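Carboxylic ester hydrolase (Aspergillus niger, PDB 7K4O) is a fungal tannase, a serine esterase that probably hydrolyses the gallic acid ester bonds of tannins. Local coordinates at residues Val45-Tyr57 against Gly103-Ala115. Numbering follows the deposited sequence.
Sequences VSSEFYPSATINY and GDQSLPGGVMYGA. With MAN (alpha-D-mannopyranose), chain B.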
# COMPACT_ATOMS: atom_id res chain seq x y z
N VAL A 45 -4.80 1.83 -22.29
CA VAL A 45 -4.50 1.93 -20.83
C VAL A 45 -3.19 1.24 -20.57
O VAL A 45 -2.83 0.28 -21.27
CB VAL A 45 -5.66 1.35 -19.98
CG1 VAL A 45 -6.94 2.14 -20.20
CG2 VAL A 45 -5.92 -0.10 -20.31
N SER A 46 -2.51 1.68 -19.52
CA SER A 46 -1.22 1.12 -19.12
C SER A 46 -0.97 1.53 -17.67
O SER A 46 -1.47 2.57 -17.25
CB SER A 46 -0.10 1.61 -20.02
OG SER A 46 0.00 3.01 -19.90
N SER A 47 -0.17 0.73 -16.99
CA SER A 47 0.10 0.89 -15.54
C SER A 47 1.24 -0.02 -15.21
O SER A 47 1.44 -0.99 -15.92
CB SER A 47 -1.16 0.54 -14.71
OG SER A 47 -0.87 0.54 -13.34
N GLU A 48 1.91 0.19 -14.10
CA GLU A 48 2.83 -0.83 -13.58
C GLU A 48 2.06 -2.01 -12.95
O GLU A 48 2.70 -3.01 -12.65
CB GLU A 48 3.80 -0.20 -12.59
CG GLU A 48 4.61 0.92 -13.26
CD GLU A 48 5.92 1.27 -12.57
OE1 GLU A 48 5.95 1.27 -11.33
OE2 GLU A 48 6.94 1.46 -13.28
N PHE A 49 0.75 -1.85 -12.74
CA PHE A 49 -0.06 -2.88 -12.02
C PHE A 49 -0.83 -3.82 -12.96
O PHE A 49 -1.44 -4.76 -12.44
CB PHE A 49 -1.05 -2.20 -11.07
CG PHE A 49 -0.34 -1.43 -9.99
CD1 PHE A 49 0.37 -2.11 -9.03
CD2 PHE A 49 -0.42 -0.05 -9.93
CE1 PHE A 49 1.02 -1.42 -8.01
CE2 PHE A 49 0.25 0.64 -8.93
CZ PHE A 49 0.98 -0.05 -7.99
N TYR A 50 -0.89 -3.51 -14.25
CA TYR A 50 -1.58 -4.38 -15.23
C TYR A 50 -0.91 -4.25 -16.59
O TYR A 50 -0.32 -3.23 -16.92
CB TYR A 50 -3.08 -4.08 -15.27
CG TYR A 50 -3.50 -2.65 -15.36
CD1 TYR A 50 -3.46 -1.92 -16.53
CD2 TYR A 50 -3.94 -1.98 -14.21
CE1 TYR A 50 -3.84 -0.60 -16.57
CE2 TYR A 50 -4.39 -0.68 -14.27
CZ TYR A 50 -4.32 0.05 -15.45
OH TYR A 50 -4.71 1.37 -15.52
N PRO A 51 -1.00 -5.30 -17.40
CA PRO A 51 -0.48 -5.24 -18.77
C PRO A 51 -1.22 -4.20 -19.60
O PRO A 51 -2.41 -3.84 -19.35
CB PRO A 51 -0.73 -6.64 -19.33
CG PRO A 51 -0.97 -7.51 -18.13
CD PRO A 51 -1.55 -6.62 -17.04
N SER A 52 -0.52 -3.68 -20.62
CA SER A 52 -1.12 -2.70 -21.54
C SER A 52 -2.27 -3.32 -22.30
O SER A 52 -2.21 -4.52 -22.67
CB SER A 52 -0.07 -2.09 -22.44
OG SER A 52 0.86 -1.39 -21.60
N ALA A 53 -3.30 -2.56 -22.53
CA ALA A 53 -4.49 -3.06 -23.25
C ALA A 53 -5.23 -1.92 -23.90
O ALA A 53 -5.05 -0.77 -23.54
CB ALA A 53 -5.41 -3.83 -22.33
N THR A 54 -6.18 -2.28 -24.74
CA THR A 54 -7.20 -1.38 -25.27
C THR A 54 -8.56 -1.90 -24.84
O THR A 54 -8.85 -3.10 -25.08
CB THR A 54 -7.10 -1.25 -26.80
OG1 THR A 54 -5.79 -0.80 -27.11
CG2 THR A 54 -8.06 -0.23 -27.34
N ILE A 55 -9.36 -1.06 -24.18
CA ILE A 55 -10.63 -1.54 -23.55
C ILE A 55 -11.83 -0.75 -24.03
O ILE A 55 -11.71 0.42 -24.42
CB ILE A 55 -10.54 -1.54 -22.01
CG1 ILE A 55 -10.24 -0.16 -21.47
CG2 ILE A 55 -9.48 -2.53 -21.58
CD1 ILE A 55 -10.25 -0.08 -19.95
N ASN A 56 -12.99 -1.40 -23.97
CA ASN A 56 -14.30 -0.78 -24.20
C ASN A 56 -15.13 -1.00 -22.92
O ASN A 56 -15.04 -2.13 -22.37
CB ASN A 56 -15.07 -1.46 -25.35
CG ASN A 56 -14.22 -1.51 -26.60
OD1 ASN A 56 -13.75 -0.49 -27.08
ND2 ASN A 56 -14.01 -2.69 -27.14
N TYR A 57 -15.91 -0.02 -22.51
CA TYR A 57 -16.76 -0.18 -21.31
C TYR A 57 -17.85 0.85 -21.25
O TYR A 57 -17.85 1.85 -21.99
CB TYR A 57 -15.86 -0.15 -20.06
CG TYR A 57 -15.04 1.11 -19.88
CD1 TYR A 57 -13.80 1.22 -20.46
CD2 TYR A 57 -15.54 2.19 -19.16
CE1 TYR A 57 -13.03 2.37 -20.32
CE2 TYR A 57 -14.79 3.34 -19.01
CZ TYR A 57 -13.55 3.44 -19.61
OH TYR A 57 -12.85 4.60 -19.45
N GLY A 103 -8.88 7.62 -9.13
CA GLY A 103 -9.38 8.19 -10.39
C GLY A 103 -9.53 7.14 -11.48
O GLY A 103 -10.18 6.09 -11.25
N ASP A 104 -8.93 7.37 -12.64
CA ASP A 104 -9.08 6.41 -13.77
C ASP A 104 -7.95 5.39 -13.75
O ASP A 104 -7.80 4.64 -14.76
CB ASP A 104 -9.12 7.19 -15.09
CG ASP A 104 -10.41 7.97 -15.28
OD1 ASP A 104 -11.36 7.78 -14.50
OD2 ASP A 104 -10.43 8.81 -16.21
N GLN A 105 -7.12 5.46 -12.73
CA GLN A 105 -5.89 4.54 -12.83
C GLN A 105 -6.03 3.01 -12.46
O GLN A 105 -5.30 2.08 -12.99
CB GLN A 105 -4.76 5.16 -12.02
CG GLN A 105 -4.32 6.52 -12.54
CD GLN A 105 -4.00 6.58 -14.02
OE1 GLN A 105 -3.24 5.79 -14.54
NE2 GLN A 105 -4.67 7.49 -14.72
N SER A 106 -7.00 2.69 -11.58
CA SER A 106 -7.15 1.27 -11.17
C SER A 106 -8.23 0.55 -11.98
O SER A 106 -8.07 -0.68 -12.22
CB SER A 106 -7.44 1.12 -9.68
OG SER A 106 -6.39 1.62 -8.90
N LEU A 107 -9.32 1.22 -12.29
CA LEU A 107 -10.50 0.61 -12.92
C LEU A 107 -10.14 -0.14 -14.21
O LEU A 107 -10.72 -1.21 -14.45
CB LEU A 107 -11.60 1.63 -13.18
CG LEU A 107 -12.16 2.36 -11.96
CD1 LEU A 107 -13.16 3.39 -12.39
CD2 LEU A 107 -12.81 1.35 -11.03
N PRO A 108 -9.19 0.30 -15.08
CA PRO A 108 -8.91 -0.47 -16.30
C PRO A 108 -8.44 -1.89 -16.01
O PRO A 108 -8.65 -2.78 -16.81
CB PRO A 108 -7.75 0.31 -16.95
CG PRO A 108 -7.98 1.77 -16.47
CD PRO A 108 -8.46 1.59 -15.04
N GLY A 109 -7.76 -2.09 -14.87
CA GLY A 109 -7.16 -3.37 -14.50
C GLY A 109 -8.24 -4.41 -14.23
O GLY A 109 -7.87 -5.59 -14.14
N GLY A 110 -9.47 -4.02 -14.00
CA GLY A 110 -10.58 -4.98 -13.91
C GLY A 110 -11.23 -5.22 -15.25
O GLY A 110 -11.45 -6.37 -15.63
N VAL A 111 -11.55 -4.15 -15.93
CA VAL A 111 -12.32 -4.23 -17.21
C VAL A 111 -11.54 -5.12 -18.19
O VAL A 111 -12.17 -5.94 -18.88
CB VAL A 111 -12.57 -2.85 -17.79
CG1 VAL A 111 -13.12 -2.93 -19.21
CG2 VAL A 111 -13.48 -2.05 -16.89
N MET A 112 -10.22 -5.04 -18.19
CA MET A 112 -9.45 -5.82 -19.19
C MET A 112 -9.48 -7.33 -18.85
O MET A 112 -9.15 -8.13 -19.75
CB MET A 112 -8.02 -5.33 -19.34
CG MET A 112 -7.17 -5.60 -18.14
SD MET A 112 -5.43 -5.12 -18.36
CE MET A 112 -5.57 -3.37 -18.65
N TYR A 113 -9.88 -7.73 -17.64
CA TYR A 113 -10.10 -9.15 -17.26
C TYR A 113 -11.59 -9.46 -17.17
O TYR A 113 -11.97 -10.45 -16.53
CB TYR A 113 -9.32 -9.46 -15.99
CG TYR A 113 -7.84 -9.48 -16.20
CD1 TYR A 113 -7.20 -10.51 -16.88
CD2 TYR A 113 -7.07 -8.38 -15.87
CE1 TYR A 113 -5.84 -10.46 -17.14
CE2 TYR A 113 -5.73 -8.31 -16.17
CZ TYR A 113 -5.09 -9.36 -16.81
OH TYR A 113 -3.74 -9.33 -17.09
N GLY A 114 -12.45 -8.68 -17.82
CA GLY A 114 -13.89 -8.92 -17.86
C GLY A 114 -14.58 -8.75 -16.54
O GLY A 114 -15.64 -9.37 -16.31
N ALA A 115 -14.04 -7.86 -15.68
CA ALA A 115 -14.66 -7.54 -14.38
C ALA A 115 -15.35 -6.20 -14.44
O ALA A 115 -14.74 -5.20 -14.88
CB ALA A 115 -13.63 -7.56 -13.29
C1 MAN B . 3.78 -6.80 -23.35
C2 MAN B . 2.69 -6.13 -22.46
C3 MAN B . 3.43 -5.29 -21.42
C4 MAN B . 4.32 -6.14 -20.52
C5 MAN B . 5.25 -6.99 -21.40
C6 MAN B . 5.94 -8.11 -20.69
O2 MAN B . 1.91 -7.12 -21.79
O3 MAN B . 2.38 -4.60 -20.75
O4 MAN B . 5.10 -5.28 -19.68
O5 MAN B . 4.56 -7.64 -22.49
O6 MAN B . 6.96 -8.79 -21.60
O HOH W 1 -2.92 1.25 -11.59
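Tyr50 CG sits between its backbone N and carbonyl carbon (chi1 48°), which lays the phenol against the short helix 108-111; in Met112 a bend at the sulfur (chi3 60°) folds the methyl back toward the same ring. Gly109 CA lies over one face of the Tyr50 ring as a CH-pi contact, 4.0 Å from its centroid, while Ser47 CB backs the opposite face. The absence of a side chain at Gly109 permits this close approach. At the ring's edge Tyr50 OH, lying 35° out of the Gln105 carbonyl plane, donates to Gln105 O (2.7 Å), and a water bridges this oxygen to Ser47 OG. Here antiparallel strands 28-47 and 50-66, at one margin of the mixed sheet of an alpha/beta-hydrolase-type fold, receive the helix across their face. Met112 meets Tyr50 obliquely in a Met-aromatic contact: Met112 SD lies 5.1 Å from the Tyr50 ring centroid, and Met112 CE packs 3.7 Å from Ala53 CB. Farther along, Ile55 CD1 rests 3.9 Å from Pro108 CB, and Val111 CG1 fits beside Ile55 CB and Tyr57 CB. Tyr113, just past the helix, turns its ring edge to Pro51 CD; on the strand, Ser52 N donates to mannose O3 (3.0 Å).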